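Local coordinates for Non-structural polyprotein (Sindbis virus, PDB 4GUA), which is processed into the viral replication proteins, here as an nsP2-nsP3 precursor that carries the cysteine protease, a macro domain and a zinc-binding domain, at residues H177-I188 against Y222-G230. Residues are numbered along the deposited sequence; the frame is centred on the assembly and turned at random.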
# COMPACT_ATOMS: atom_id res chain seq x y z
N HIS A 177 -22.69 5.63 -13.49
CA HIS A 177 -23.55 4.46 -13.64
C HIS A 177 -24.96 4.68 -13.08
O HIS A 177 -25.12 5.24 -12.00
CB HIS A 177 -22.89 3.27 -12.96
CG HIS A 177 -21.42 3.16 -13.24
ND1 HIS A 177 -20.93 2.63 -14.41
CD2 HIS A 177 -20.35 3.54 -12.52
CE1 HIS A 177 -19.61 2.67 -14.39
NE2 HIS A 177 -19.23 3.22 -13.25
N HIS A 178 -25.97 4.26 -13.83
CA HIS A 178 -27.36 4.50 -13.43
C HIS A 178 -27.85 3.54 -12.35
O HIS A 178 -28.45 3.97 -11.36
CB HIS A 178 -28.30 4.40 -14.64
CG HIS A 178 -29.74 4.62 -14.29
ND1 HIS A 178 -30.20 5.79 -13.73
CD2 HIS A 178 -30.81 3.80 -14.39
CE1 HIS A 178 -31.50 5.69 -13.51
NE2 HIS A 178 -31.90 4.50 -13.90
N SER A 179 -27.62 2.24 -12.54
CA SER A 179 -28.13 1.24 -11.61
C SER A 179 -27.06 0.83 -10.60
O SER A 179 -25.98 0.36 -10.97
CB SER A 179 -28.63 0.02 -12.38
OG SER A 179 -29.33 -0.87 -11.52
N VAL A 180 -27.38 1.00 -9.32
CA VAL A 180 -26.41 0.84 -8.24
C VAL A 180 -26.88 -0.13 -7.16
O VAL A 180 -28.01 -0.05 -6.70
CB VAL A 180 -26.15 2.20 -7.55
CG1 VAL A 180 -25.05 2.08 -6.50
CG2 VAL A 180 -25.80 3.25 -8.58
N LEU A 181 -25.99 -1.03 -6.76
CA LEU A 181 -26.25 -1.91 -5.63
C LEU A 181 -25.80 -1.23 -4.35
O LEU A 181 -24.67 -0.76 -4.27
CB LEU A 181 -25.51 -3.23 -5.81
CG LEU A 181 -25.63 -4.25 -4.67
CD1 LEU A 181 -27.08 -4.63 -4.43
CD2 LEU A 181 -24.80 -5.47 -5.02
N VAL A 182 -26.67 -1.15 -3.36
CA VAL A 182 -26.35 -0.41 -2.15
C VAL A 182 -26.47 -1.28 -0.91
O VAL A 182 -27.53 -1.85 -0.64
CB VAL A 182 -27.26 0.84 -2.01
CG1 VAL A 182 -27.31 1.33 -0.57
CG2 VAL A 182 -26.78 1.95 -2.95
N VAL A 183 -25.37 -1.42 -0.19
CA VAL A 183 -25.39 -2.08 1.11
C VAL A 183 -25.28 -0.99 2.17
O VAL A 183 -24.25 -0.34 2.29
CB VAL A 183 -24.20 -3.06 1.25
CG1 VAL A 183 -24.28 -3.79 2.57
CG2 VAL A 183 -24.20 -4.05 0.08
N SER A 184 -26.35 -0.78 2.94
CA SER A 184 -26.40 0.34 3.87
C SER A 184 -27.37 0.03 5.01
O SER A 184 -28.31 -0.73 4.81
CB SER A 184 -26.85 1.60 3.12
OG SER A 184 -26.95 2.74 3.96
N GLU A 185 -27.15 0.60 6.19
CA GLU A 185 -28.10 0.42 7.28
C GLU A 185 -29.30 1.38 7.20
O GLU A 185 -30.36 1.13 7.78
CB GLU A 185 -27.42 0.58 8.64
CG GLU A 185 -28.40 0.42 9.79
CD GLU A 185 -27.76 0.03 11.10
OE1 GLU A 185 -26.67 -0.60 11.08
OE2 GLU A 185 -28.35 0.34 12.15
N GLU A 186 -29.13 2.48 6.47
CA GLU A 186 -30.17 3.50 6.36
C GLU A 186 -30.48 3.71 4.89
O GLU A 186 -29.59 3.59 4.05
CB GLU A 186 -29.74 4.80 7.04
CG GLU A 186 -28.67 4.62 8.13
CD GLU A 186 -27.24 4.74 7.63
OE1 GLU A 186 -27.03 4.69 6.39
OE2 GLU A 186 -26.32 4.82 8.47
N LYS A 187 -31.73 4.01 4.58
CA LYS A 187 -32.14 4.11 3.18
C LYS A 187 -31.39 5.24 2.51
O LYS A 187 -31.09 6.26 3.12
CB LYS A 187 -33.65 4.34 3.08
CG LYS A 187 -34.17 4.37 1.65
CD LYS A 187 -35.69 4.52 1.60
CE LYS A 187 -36.24 4.50 0.18
NZ LYS A 187 -36.19 3.15 -0.45
N ILE A 188 -31.06 5.04 1.24
CA ILE A 188 -30.37 6.05 0.47
C ILE A 188 -31.28 6.56 -0.64
O ILE A 188 -31.78 5.78 -1.45
CB ILE A 188 -29.06 5.50 -0.12
CG1 ILE A 188 -28.00 5.44 0.97
CG2 ILE A 188 -28.59 6.35 -1.31
CD1 ILE A 188 -26.67 4.93 0.51
N TYR A 222 -23.71 -5.43 -11.08
CA TYR A 222 -23.91 -4.00 -11.28
C TYR A 222 -22.60 -3.38 -11.72
O TYR A 222 -21.54 -3.99 -11.59
CB TYR A 222 -24.37 -3.35 -9.98
CG TYR A 222 -25.69 -3.89 -9.47
CD1 TYR A 222 -25.76 -5.12 -8.85
CD2 TYR A 222 -26.85 -3.15 -9.61
CE1 TYR A 222 -26.95 -5.62 -8.38
CE2 TYR A 222 -28.06 -3.64 -9.14
CZ TYR A 222 -28.10 -4.88 -8.53
OH TYR A 222 -29.30 -5.37 -8.06
N ASP A 223 -22.69 -2.18 -12.30
CA ASP A 223 -21.49 -1.45 -12.67
C ASP A 223 -20.98 -0.62 -11.51
O ASP A 223 -19.82 -0.20 -11.49
CB ASP A 223 -21.78 -0.57 -13.88
CG ASP A 223 -22.07 -1.38 -15.12
OD1 ASP A 223 -21.52 -2.49 -15.24
OD2 ASP A 223 -22.85 -0.91 -15.96
N LEU A 224 -21.84 -0.42 -10.52
CA LEU A 224 -21.46 0.28 -9.31
C LEU A 224 -22.01 -0.40 -8.07
O LEU A 224 -23.21 -0.66 -7.97
CB LEU A 224 -21.93 1.74 -9.34
CG LEU A 224 -21.53 2.56 -8.11
CD1 LEU A 224 -20.00 2.64 -7.99
CD2 LEU A 224 -22.14 3.95 -8.14
N VAL A 225 -21.12 -0.71 -7.14
CA VAL A 225 -21.51 -1.22 -5.84
C VAL A 225 -21.05 -0.23 -4.78
O VAL A 225 -19.93 0.23 -4.82
CB VAL A 225 -20.88 -2.59 -5.54
CG1 VAL A 225 -21.27 -3.05 -4.14
CG2 VAL A 225 -21.31 -3.61 -6.58
N PHE A 226 -21.92 0.08 -3.83
CA PHE A 226 -21.64 1.09 -2.82
C PHE A 226 -21.90 0.47 -1.44
O PHE A 226 -23.04 0.22 -1.07
CB PHE A 226 -22.55 2.31 -3.06
CG PHE A 226 -22.40 3.40 -2.05
CD1 PHE A 226 -21.25 4.16 -1.99
CD2 PHE A 226 -23.43 3.67 -1.16
CE1 PHE A 226 -21.11 5.17 -1.05
CE2 PHE A 226 -23.30 4.68 -0.21
CZ PHE A 226 -22.14 5.43 -0.16
N ILE A 227 -20.82 0.22 -0.70
CA ILE A 227 -20.91 -0.35 0.64
C ILE A 227 -20.84 0.79 1.63
O ILE A 227 -19.81 1.44 1.77
CB ILE A 227 -19.72 -1.31 0.93
CG1 ILE A 227 -19.48 -2.27 -0.23
CG2 ILE A 227 -19.95 -2.05 2.23
CD1 ILE A 227 -20.66 -3.14 -0.55
N ASN A 228 -21.96 1.05 2.30
CA ASN A 228 -22.07 2.15 3.24
C ASN A 228 -21.92 1.75 4.71
O ASN A 228 -22.15 2.57 5.60
CB ASN A 228 -23.38 2.89 3.02
CG ASN A 228 -23.34 4.32 3.51
OD1 ASN A 228 -22.27 4.90 3.67
ND2 ASN A 228 -24.51 4.90 3.74
N ILE A 229 -21.58 0.49 4.96
CA ILE A 229 -21.53 -0.05 6.31
C ILE A 229 -20.32 0.45 7.10
O ILE A 229 -19.16 0.31 6.67
CB ILE A 229 -21.46 -1.58 6.30
CG1 ILE A 229 -22.66 -2.18 5.55
CG2 ILE A 229 -21.43 -2.10 7.72
CD1 ILE A 229 -24.00 -1.92 6.20
N GLY A 230 -20.59 1.04 8.27
CA GLY A 230 -19.56 1.56 9.14
C GLY A 230 -19.31 0.72 10.38
O GLY A 230 -20.01 -0.26 10.63
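Ser184 OG takes an N-H from Asn228 ND2 (3.3 Å) and gives its own proton to Glu186 O at 2.8 Å, reaching a lone pair in that carbonyl's plane. With OG anti to the backbone N (chi1 179°), this one small hydroxyl can accept from the neighbouring chain while donating to its own turn. It lies near the amide plane of Asn228, whose OD1 receives Tyr306 OH; an amide suits this place because it both gives and accepts, and the two bonds should hold its rotation.

Behind this clasp, parallel strands 179-183 and 224-227 are zipped by backbone bonds: Leu181 and Val183 each bond through N and O, the ladder ending with Asn228 N on Val183 O. Valine, whose branching fits extended strands, and leucine line both faces. On one, Val180 lies alongside Leu224, and Ile188 CD1 meets the edge of the broad Phe226 ring at CE2 (3.5 Å). On the other, Val183 CG2 packs against Ile227 CD1 (3.7 Å), and Leu181 CB sits over the Tyr222 ring in a CH-pi contact, 3.7 Å from the centroid.

The sheet order 3-2-1-4-5-7-6 is that of Rossmann-like methyltransferases, and these are its adjacent central strands 1 and 4. Backbone bonds thus satisfy the buried amides of Leu181, Val183, Phe226 and Asn228, while Ser184 and Asn228 satisfy each other's polar side-chain atoms at the carboxy-terminal end.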